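Side-chain contacts in leucine aminopeptidase 1 (Caenorhabditis elegans, PDB 2HC9), which removes N-terminal amino acids, preferably leucine, from peptides as a zinc-dependent M17 aminopeptidase, and probably serves as a digestive enzyme: residues 118-121 and 122-126; 164-167 and 168-172. The protein carries 1 engineered substitution. All blocks are in the same frame, centred on the assembly; numbering follows the deposited sequence.

Contact 1: residues 118-121 and 122-126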
loop_
_atom_site.group_PDB
_atom_site.type_symbol
_atom_site.label_atom_id
_atom_site.label_comp_id
_atom_site.label_asym_id
_atom_site.label_seq_id
_atom_site.Cartn_x
_atom_site.Cartn_y
_atom_site.Cartn_z
ATOM N N PRO A 118 30.020 38.218 -14.541
ATOM C CA PRO A 118 29.929 36.832 -14.069
ATOM C C PRO A 118 28.511 36.243 -14.065
ATOM O O PRO A 118 28.373 35.024 -13.981
ATOM C CB PRO A 118 30.460 36.917 -12.633
ATOM C CG PRO A 118 31.251 38.195 -12.572
ATOM C CD PRO A 118 30.460 39.121 -13.450
ATOM N N ASP A 119 27.483 37.092 -14.134
ATOM C CA ASP A 119 26.087 36.647 -14.112
ATOM C C ASP A 119 25.492 36.414 -15.486
ATOM O O ASP A 119 24.452 35.771 -15.589
ATOM C CB ASP A 119 25.202 37.662 -13.401
ATOM C CG ASP A 119 25.420 37.676 -11.873
ATOM O OD1 ASP A 119 26.112 36.774 -11.349
ATOM O OD2 ASP A 119 24.913 38.601 -11.217
ATOM N N VAL A 120 26.101 36.986 -16.530
ATOM C CA VAL A 120 25.435 37.068 -17.833
ATOM C C VAL A 120 25.013 35.692 -18.361
ATOM O O VAL A 120 23.866 35.518 -18.787
ATOM C CB VAL A 120 26.305 37.785 -18.889
ATOM C CG1 VAL A 120 25.659 37.635 -20.287
ATOM C CG2 VAL A 120 26.470 39.269 -18.500
ATOM N N LEU A 121 25.929 34.721 -18.349
ATOM C CA LEU A 121 25.631 33.436 -18.987
ATOM C C LEU A 121 24.430 32.729 -18.325
ATOM O O LEU A 121 23.519 32.266 -19.003
ATOM C CB LEU A 121 26.873 32.537 -18.954
ATOM C CG LEU A 121 26.780 31.211 -19.710
ATOM C CD1 LEU A 121 28.168 30.840 -20.203
ATOM C CD2 LEU A 121 26.187 30.052 -18.827
ATOM N N SER A 122 24.448 32.632 -16.995
ATOM C CA SER A 122 23.360 31.955 -16.272
ATOM C C SER A 122 22.041 32.692 -16.443
ATOM O O SER A 122 20.974 32.061 -16.544
ATOM C CB SER A 122 23.697 31.838 -14.779
ATOM O OG SER A 122 23.805 33.131 -14.219
ATOM N N HIS A 123 22.106 34.035 -16.467
ATOM C CA HIS A 123 20.889 34.841 -16.590
ATOM C C HIS A 123 20.278 34.685 -17.972
ATOM O O HIS A 123 19.060 34.505 -18.106
ATOM C CB HIS A 123 21.200 36.318 -16.309
ATOM C CG HIS A 123 21.407 36.611 -14.850
ATOM N ND1 HIS A 123 21.266 37.876 -14.311
ATOM C CD2 HIS A 123 21.692 35.791 -13.809
ATOM C CE1 HIS A 123 21.504 37.829 -13.009
ATOM N NE2 HIS A 123 21.763 36.577 -12.678
ATOM N N VAL A 124 21.117 34.762 -19.003
ATOM C CA VAL A 124 20.642 34.516 -20.373
ATOM C C VAL A 124 19.991 33.112 -20.487
ATOM O O VAL A 124 18.886 32.976 -21.010
ATOM C CB VAL A 124 21.774 34.709 -21.405
ATOM C CG1 VAL A 124 21.349 34.179 -22.798
ATOM C CG2 VAL A 124 22.155 36.185 -21.472
ATOM N N ALA A 125 20.674 32.095 -19.961
ATOM C CA ALA A 125 20.171 30.723 -20.064
ATOM C C ALA A 125 18.806 30.626 -19.377
ATOM O O ALA A 125 17.863 30.025 -19.921
ATOM C CB ALA A 125 21.147 29.755 -19.424
ATOM N N ALA A 126 18.704 31.213 -18.181
ATOM C CA ALA A 126 17.446 31.179 -17.428
ATOM C C ALA A 126 16.303 31.788 -18.241
ATOM O O ALA A 126 15.187 31.260 -18.215
ATOM C CB ALA A 126 17.582 31.913 -16.084
HETATM O O HOH W 1 26.575 33.308 -15.086
#
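Asp119 O accepts a hydrogen bond from His123 N at 3.0 Å. Val120 O takes Val124 N at 2.9 Å, with an N-H...O angle of 172°. Leu121 O takes Ala125 N in the same way. These are successive i to i+4 bonds along helix 120-128. One residue earlier in the series, a water bridges Pro118 O and Ser122 N. It donates to Pro118 O at 2.7 Å and accepts from Ser122 N at 2.9 Å. The helix is the middle element of a beta-alpha-beta unit, between the parallel strands 108-114 and 145-151 of the N-terminal domain. The main side-chain pair is Asp119 and His123, which lie side by side and point the same way. The CB of Asp119 sits over one face of the imidazole in a CH-pi contact, 3.8 Å from the ring centroid and displaced toward the rim. Both first torsions are alike, with CG anti to the carbonyl carbon (chi1 -75° in His123). Carboxylate and ring planes are 24° apart. Their polar ends have other partners: Asp119 OD2 forms a salt bridge with Lys25 NZ, and His123 NE2 is hydrogen-bonded to Thr88 O. These bonds would restrict rotation of both groups. Val120 and Val124 also run alongside each other, with Val120 CG1 touching Val124 CG2 at 4.0 Å. Val120 packs on Leu163, and Val124 on Ser167, both of helix 157-178. Leu121 reaches Phe162 and Leu166 of that helix.

Contact 2: residues 164-167 and 168-172; sequences TDLS and ESVRE
Leu166 and Val170 meet one turn apart, Leu166 CD1 lying 4.1 Å from Val170 CG2 as the two side chains cross at a slant. Beneath them, Val170 N donates to Leu166 O at 2.8 Å. Three more helical bonds flank this one: Glu168 N to Thr164 O, Ser169 N to Asp165 O, and Arg171 N to Ser167 O at 3.0 Å. The aliphatic part of Arg171 also lies against that last carbonyl, with Arg171 CG 3.3 Å from Ser167 O. The polar side chains find their partners beyond these two turns of helix 157-178. Ser167 OG, set beside its own backbone N (chi1 -64°), bonds back to Leu163 O. Thr164 OG1 is hydrogen-bonded to both Ala160 O and Val6 N. Ser169 OG bonds to Glu284 O, and Asp165 OD2 to His292 NE2. Arg171 NE and NH1 bond to Phe131 O and Thr2 O. Glu168 OE1 and Glu172 OE2 both pair with Lys133 NZ, and Glu172 OE1 also pairs with Arg175 NH2. These cations probably ease any repulsion between the carboxylates. Polar side chains thus bind the helix both to strand 3-8 of the N-terminal sheet and to Glu284 and His292 of the catalytic domain.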
loop_
_atom_site.group_PDB
_atom_site.type_symbol
_atom_site.label_atom_id
_atom_site.label_comp_id
_atom_site.label_asym_id
_atom_site.label_seq_id
_atom_site.Cartn_x
_atom_site.Cartn_y
_atom_site.Cartn_z
ATOM N N THR A 164 23.670 33.325 -27.886
ATOM C CA THR A 164 22.571 32.945 -28.768
ATOM C C THR A 164 22.584 31.433 -29.046
ATOM O O THR A 164 21.533 30.782 -29.047
ATOM C CB THR A 164 22.675 33.748 -30.094
ATOM O OG1 THR A 164 22.622 35.145 -29.774
ATOM C CG2 THR A 164 21.548 33.402 -31.058
ATOM N N ASP A 165 23.776 30.889 -29.305
ATOM C CA ASP A 165 23.933 29.451 -29.522
ATOM C C ASP A 165 23.618 28.667 -28.251
ATOM O O ASP A 165 23.023 27.581 -28.316
ATOM C CB ASP A 165 25.354 29.142 -29.955
ATOM C CG ASP A 165 25.619 29.508 -31.416
ATOM O OD1 ASP A 165 24.660 29.581 -32.207
ATOM O OD2 ASP A 165 26.794 29.701 -31.760
ATOM N N LEU A 166 24.029 29.200 -27.107
ATOM C CA LEU A 166 23.707 28.536 -25.843
ATOM C C LEU A 166 22.194 28.541 -25.597
ATOM O O LEU A 166 21.617 27.514 -25.214
ATOM C CB LEU A 166 24.422 29.220 -24.675
ATOM C CG LEU A 166 24.059 28.640 -23.293
ATOM C CD1 LEU A 166 24.515 27.171 -23.199
ATOM C CD2 LEU A 166 24.690 29.503 -22.198
ATOM N N SER A 167 21.553 29.685 -25.833
ATOM C CA SER A 167 20.096 29.760 -25.750
ATOM C C SER A 167 19.430 28.700 -26.614
ATOM O O SER A 167 18.470 28.063 -26.188
ATOM C CB SER A 167 19.585 31.148 -26.155
ATOM O OG SER A 167 20.039 32.144 -25.252
ATOM N N GLU A 168 19.925 28.529 -27.835
ATOM C CA GLU A 168 19.384 27.502 -28.729
ATOM C C GLU A 168 19.632 26.109 -28.162
ATOM O O GLU A 168 18.746 25.263 -28.187
ATOM C CB GLU A 168 19.979 27.646 -30.143
ATOM C CG GLU A 168 19.631 26.487 -31.110
ATOM C CD GLU A 168 18.158 26.452 -31.570
ATOM O OE1 GLU A 168 17.300 27.197 -31.066
ATOM O OE2 GLU A 168 17.844 25.633 -32.457
ATOM N N SER A 169 20.828 25.869 -27.631
ATOM C CA SER A 169 21.149 24.523 -27.124
ATOM C C SER A 169 20.241 24.195 -25.929
ATOM O O SER A 169 19.744 23.064 -25.809
ATOM C CB SER A 169 22.620 24.448 -26.722
ATOM O OG SER A 169 23.441 24.177 -27.851
ATOM N N VAL A 170 20.020 25.192 -25.073
ATOM C CA VAL A 170 19.113 25.076 -23.917
ATOM C C VAL A 170 17.697 24.749 -24.389
ATOM O O VAL A 170 17.082 23.754 -23.942
ATOM C CB VAL A 170 19.143 26.361 -23.016
ATOM C CG1 VAL A 170 17.995 26.343 -21.984
ATOM C CG2 VAL A 170 20.531 26.465 -22.299
ATOM N N ARG A 171 17.183 25.552 -25.327
ATOM C CA ARG A 171 15.806 25.322 -25.824
ATOM C C ARG A 171 15.646 24.020 -26.602
ATOM O O ARG A 171 14.587 23.393 -26.543
ATOM C CB ARG A 171 15.328 26.514 -26.652
ATOM C CG ARG A 171 15.205 27.778 -25.811
ATOM C CD ARG A 171 14.835 28.980 -26.703
ATOM N NE ARG A 171 13.453 28.919 -27.189
ATOM C CZ ARG A 171 13.066 29.200 -28.438
ATOM N NH1 ARG A 171 13.954 29.515 -29.403
ATOM N NH2 ARG A 171 11.776 29.141 -28.735
ATOM N N GLU A 172 16.686 23.618 -27.328
ATOM C CA GLU A 172 16.676 22.324 -28.022
ATOM C C GLU A 172 16.649 21.135 -27.055
ATOM O O GLU A 172 15.889 20.183 -27.249
ATOM C CB GLU A 172 17.904 22.193 -28.947
ATOM C CG GLU A 172 17.767 23.034 -30.263
ATOM C CD GLU A 172 16.705 22.447 -31.166
ATOM O OE1 GLU A 172 17.042 21.500 -31.912
ATOM O OE2 GLU A 172 15.523 22.862 -31.062
#

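In the fold
Contacts 1 and 2 lie on two helices, 120-128 and 157-178, that pack against each other. The centres of contact 1 and contact 2 are about 12 Å apart. The chain completes contact 1, passes through strand 145-151, and then enters the helix of contact 2. The two contacts touch directly. Val124 CG1 lies 3.4 Å from Ser167 OG, and Leu121 CG lies 3.7 Å from Leu166 CD2. Both pairs are packing contacts. Helix 157-178 also meets strand 3-8 of the N-terminal sheet and helix 473-480 near the C-terminal end. Both contacts are away from the zinc and bicarbonate site formed by residues such as Lys252, Asp257 and Glu336.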